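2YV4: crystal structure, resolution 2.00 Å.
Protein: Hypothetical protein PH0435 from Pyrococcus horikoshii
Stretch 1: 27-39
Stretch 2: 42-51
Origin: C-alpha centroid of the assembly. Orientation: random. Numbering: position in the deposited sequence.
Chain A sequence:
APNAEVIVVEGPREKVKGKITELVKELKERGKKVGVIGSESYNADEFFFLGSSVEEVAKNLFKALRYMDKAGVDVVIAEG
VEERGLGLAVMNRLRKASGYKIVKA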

# COMPACT_ATOMS: atom_id res chain seq x y z
N LEU A 27 -1.00 11.83 -6.21
CA LEU A 27 -2.36 11.35 -6.39
C LEU A 27 -3.38 12.37 -5.88
O LEU A 27 -4.39 12.63 -6.53
CB LEU A 27 -2.53 10.00 -5.69
CG LEU A 27 -1.64 8.90 -6.29
CD1 LEU A 27 -1.75 7.61 -5.49
CD2 LEU A 27 -2.05 8.66 -7.74
N LYS A 28 -3.11 12.95 -4.71
CA LYS A 28 -4.02 13.94 -4.15
C LYS A 28 -4.18 15.13 -5.09
O LYS A 28 -5.29 15.57 -5.37
CB LYS A 28 -3.52 14.45 -2.79
CG LYS A 28 -3.83 13.54 -1.61
CD LYS A 28 -3.43 14.24 -0.33
CE LYS A 28 -3.76 13.43 0.91
NZ LYS A 28 -3.31 14.15 2.14
N GLU A 29 -3.06 15.66 -5.58
CA GLU A 29 -3.09 16.80 -6.48
C GLU A 29 -3.90 16.50 -7.74
O GLU A 29 -4.41 17.41 -8.39
CB GLU A 29 -1.67 17.23 -6.85
CG GLU A 29 -1.61 18.49 -7.70
CD GLU A 29 -2.26 19.69 -7.02
OE1 GLU A 29 -1.80 20.09 -5.93
OE2 GLU A 29 -3.22 20.24 -7.59
N ARG A 30 -4.02 15.22 -8.07
CA ARG A 30 -4.77 14.79 -9.25
C ARG A 30 -6.24 14.56 -8.91
O ARG A 30 -7.06 14.31 -9.81
CB ARG A 30 -4.17 13.52 -9.84
CG ARG A 30 -2.86 13.73 -10.58
CD ARG A 30 -2.19 12.40 -10.89
NE ARG A 30 -3.08 11.48 -11.60
CZ ARG A 30 -2.82 10.20 -11.80
NH1 ARG A 30 -1.69 9.67 -11.35
NH2 ARG A 30 -3.68 9.43 -12.45
N GLY A 31 -6.58 14.62 -7.63
CA GLY A 31 -7.96 14.43 -7.22
C GLY A 31 -8.35 13.02 -6.80
O GLY A 31 -9.52 12.76 -6.51
N LYS A 32 -7.38 12.11 -6.75
CA LYS A 32 -7.66 10.74 -6.34
C LYS A 32 -7.65 10.61 -4.82
O LYS A 32 -6.76 11.14 -4.15
CB LYS A 32 -6.60 9.80 -6.91
CG LYS A 32 -6.53 9.77 -8.42
CD LYS A 32 -7.75 9.10 -9.02
CE LYS A 32 -7.64 9.06 -10.53
NZ LYS A 32 -6.36 8.41 -10.94
N LYS A 33 -8.65 9.93 -4.28
CA LYS A 33 -8.69 9.69 -2.84
C LYS A 33 -7.72 8.52 -2.71
O LYS A 33 -7.89 7.49 -3.36
CB LYS A 33 -10.10 9.28 -2.40
CG LYS A 33 -10.26 9.12 -0.90
CD LYS A 33 -11.69 8.78 -0.52
CE LYS A 33 -11.84 8.66 0.99
NZ LYS A 33 -13.26 8.46 1.40
N VAL A 34 -6.68 8.69 -1.89
CA VAL A 34 -5.66 7.67 -1.75
C VAL A 34 -5.53 7.03 -0.37
O VAL A 34 -5.62 7.70 0.67
CB VAL A 34 -4.28 8.24 -2.18
CG1 VAL A 34 -4.00 9.51 -1.43
CG2 VAL A 34 -3.18 7.22 -1.94
N GLY A 35 -5.33 5.72 -0.37
CA GLY A 35 -5.18 4.99 0.87
C GLY A 35 -3.84 4.28 0.90
O GLY A 35 -3.30 3.90 -0.13
N VAL A 36 -3.28 4.14 2.09
CA VAL A 36 -2.01 3.47 2.24
C VAL A 36 -2.16 2.30 3.20
O VAL A 36 -2.76 2.43 4.27
CB VAL A 36 -0.92 4.41 2.80
CG1 VAL A 36 0.27 3.58 3.31
CG2 VAL A 36 -0.47 5.38 1.71
N ILE A 37 -1.64 1.15 2.79
CA ILE A 37 -1.63 -0.02 3.64
C ILE A 37 -0.13 -0.18 3.87
O ILE A 37 0.60 -0.60 2.98
CB ILE A 37 -2.17 -1.28 2.93
CG1 ILE A 37 -3.62 -1.05 2.48
CG2 ILE A 37 -2.12 -2.47 3.88
CD1 ILE A 37 -4.22 -2.24 1.75
N GLY A 38 0.33 0.22 5.06
CA GLY A 38 1.75 0.13 5.34
C GLY A 38 2.09 0.31 6.81
O GLY A 38 1.29 -0.05 7.68
N SER A 39 3.27 0.87 7.08
CA SER A 39 3.72 1.09 8.45
C SER A 39 3.28 2.44 9.00
O SER A 39 3.30 2.67 10.21
CB SER A 39 5.25 0.96 8.52
OG SER A 39 5.87 1.89 7.65
N TYR A 42 1.72 8.43 5.76
CA TYR A 42 2.38 9.27 4.76
C TYR A 42 1.35 10.32 4.34
O TYR A 42 1.38 10.85 3.23
CB TYR A 42 2.80 8.43 3.56
CG TYR A 42 3.70 7.28 3.92
CD1 TYR A 42 5.02 7.51 4.34
CD2 TYR A 42 3.23 5.97 3.89
CE1 TYR A 42 5.85 6.44 4.71
CE2 TYR A 42 4.04 4.91 4.26
CZ TYR A 42 5.35 5.14 4.67
OH TYR A 42 6.13 4.08 5.05
N ASN A 43 0.43 10.59 5.26
CA ASN A 43 -0.64 11.57 5.06
C ASN A 43 -1.64 11.24 3.96
O ASN A 43 -2.19 12.15 3.32
CB ASN A 43 -0.06 12.95 4.81
CG ASN A 43 -0.45 13.93 5.87
OD1 ASN A 43 -1.63 14.18 6.10
ND2 ASN A 43 0.54 14.50 6.56
N ALA A 44 -1.88 9.96 3.73
CA ALA A 44 -2.86 9.57 2.72
C ALA A 44 -4.23 9.93 3.30
O ALA A 44 -4.32 10.39 4.43
CB ALA A 44 -2.78 8.08 2.46
N ASP A 45 -5.29 9.73 2.51
CA ASP A 45 -6.64 10.03 2.98
C ASP A 45 -7.14 8.92 3.90
O ASP A 45 -8.02 9.13 4.73
CB ASP A 45 -7.61 10.15 1.80
CG ASP A 45 -7.28 11.30 0.88
OD1 ASP A 45 -7.21 12.45 1.37
OD2 ASP A 45 -7.08 11.05 -0.32
N GLU A 46 -6.57 7.73 3.73
CA GLU A 46 -6.97 6.57 4.53
C GLU A 46 -5.76 5.73 4.87
O GLU A 46 -4.81 5.64 4.08
CB GLU A 46 -7.96 5.71 3.74
CG GLU A 46 -9.24 6.42 3.29
CD GLU A 46 -10.24 6.56 4.42
OE1 GLU A 46 -10.07 5.89 5.46
OE2 GLU A 46 -11.21 7.33 4.26
N PHE A 47 -5.77 5.10 6.04
CA PHE A 47 -4.65 4.27 6.43
C PHE A 47 -5.09 3.00 7.14
O PHE A 47 -6.07 2.99 7.89
CB PHE A 47 -3.69 5.06 7.34
CG PHE A 47 -2.60 4.21 7.95
CD1 PHE A 47 -2.66 3.83 9.28
CD2 PHE A 47 -1.54 3.75 7.17
CE1 PHE A 47 -1.69 2.99 9.83
CE2 PHE A 47 -0.57 2.91 7.70
CZ PHE A 47 -0.64 2.53 9.03
N PHE A 48 -4.36 1.91 6.89
CA PHE A 48 -4.63 0.63 7.53
C PHE A 48 -3.27 -0.02 7.69
O PHE A 48 -2.49 -0.08 6.74
CB PHE A 48 -5.53 -0.24 6.65
CG PHE A 48 -6.19 -1.39 7.39
CD1 PHE A 48 -7.54 -1.34 7.73
CD2 PHE A 48 -5.46 -2.52 7.73
CE1 PHE A 48 -8.16 -2.40 8.39
CE2 PHE A 48 -6.06 -3.59 8.40
CZ PHE A 48 -7.42 -3.53 8.73
N PHE A 49 -2.97 -0.48 8.90
CA PHE A 49 -1.69 -1.11 9.19
C PHE A 49 -1.46 -2.42 8.43
O PHE A 49 -2.30 -3.33 8.47
CB PHE A 49 -1.56 -1.34 10.70
CG PHE A 49 -0.25 -1.95 11.11
CD1 PHE A 49 0.95 -1.38 10.69
CD2 PHE A 49 -0.21 -3.07 11.93
CE1 PHE A 49 2.17 -1.93 11.08
CE2 PHE A 49 1.00 -3.62 12.33
CZ PHE A 49 2.19 -3.05 11.90
N LEU A 50 -0.32 -2.52 7.76
CA LEU A 50 0.01 -3.71 6.98
C LEU A 50 0.41 -4.90 7.84
O LEU A 50 0.04 -6.04 7.55
CB LEU A 50 1.16 -3.40 6.01
CG LEU A 50 1.78 -4.58 5.24
CD1 LEU A 50 0.80 -5.06 4.16
CD2 LEU A 50 3.08 -4.13 4.59
N GLY A 51 1.16 -4.62 8.89
CA GLY A 51 1.65 -5.67 9.76
C GLY A 51 3.16 -5.60 9.69
O GLY A 51 3.69 -5.07 8.71
O HOH W 1 -7.48 13.05 -2.36

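Two neighbouring strands, 34-38 and 46-49, run side by side in parallel, their axes approaching to 4.7 Å and their directions differing by only 14°. As is usual in parallel pairing, the hydrogen bonds step from one strand to the other. Glu 46 N donates to Val 34 O (3.2 Å), Val 36 N to Glu 46 O (2.9 Å), Phe 48 N to Val 36 O (3.1 Å) and Gly 38 N to Phe 48 O (3.3 Å). The ladder ends beyond the second strand, where Leu 50 N donates to Gly 38 O at 2.9 Å.

Val 36, which has the largest area covered by the other stretch, lies in the middle of this ladder. Both its N and its O are engaged, while its side chain, chi1 in the t well, points to the same face of the sheet as that of Phe 47. There CG2 meets Ala 44 CB at 3.6 Å, and CG1 lies 3.8 Å from Tyr 42 CD2, at the edge of the tyrosine ring. A branched residue suits this position: CG2 packs on Ala 44 while both methyls lie near the Tyr 42 ring, and branching at CB is compatible with the extended backbone. Ala 44 has a single methyl directed toward the first stretch, and Ala 44 CB also lies 4.3 Å from Val 34 CG1.

Asp 45 covers the next largest area and fastens the start of the pairing. Its backbone N donates to Val 34 O (2.8 Å), so this carbonyl accepts from both Asp 45 and Glu 46. In return, Val 34 N donates to Asp 45 OD2 at 2.9 Å, with a nearly straight angle of 161°. The short carboxylate thus meets a backbone amide just before the second strand begins. A water extends the link, donating to Asp 45 OD2 (2.9 Å) and to Lys 32 O (2.7 Å).

Lysines reach across around this junction. Lys 28, extended from the helix, donates from NZ to Asn 43 O at 2.6 Å; its long, flexible side chain lets the charged amine span the gap to a backbone carbonyl. Its NZ is also 4.3 Å from Asp 45 OD1, near enough for electrostatic attraction but beyond a salt bridge. The same length serves Lys 33, which, with all four chi angles in t, forms a long salt bridge from NZ to Glu 46 OE2 (3.7 Å).

On the face shared by Ile 37 and Phe 48, Ile 37 CG2 packs against Leu 50 CD1 at 3.9 Å, adding an apolar contact near the ladder's end. Gly 38 O also meets the edge of the Phe 47 ring, 3.5 Å from Phe 47 CZ.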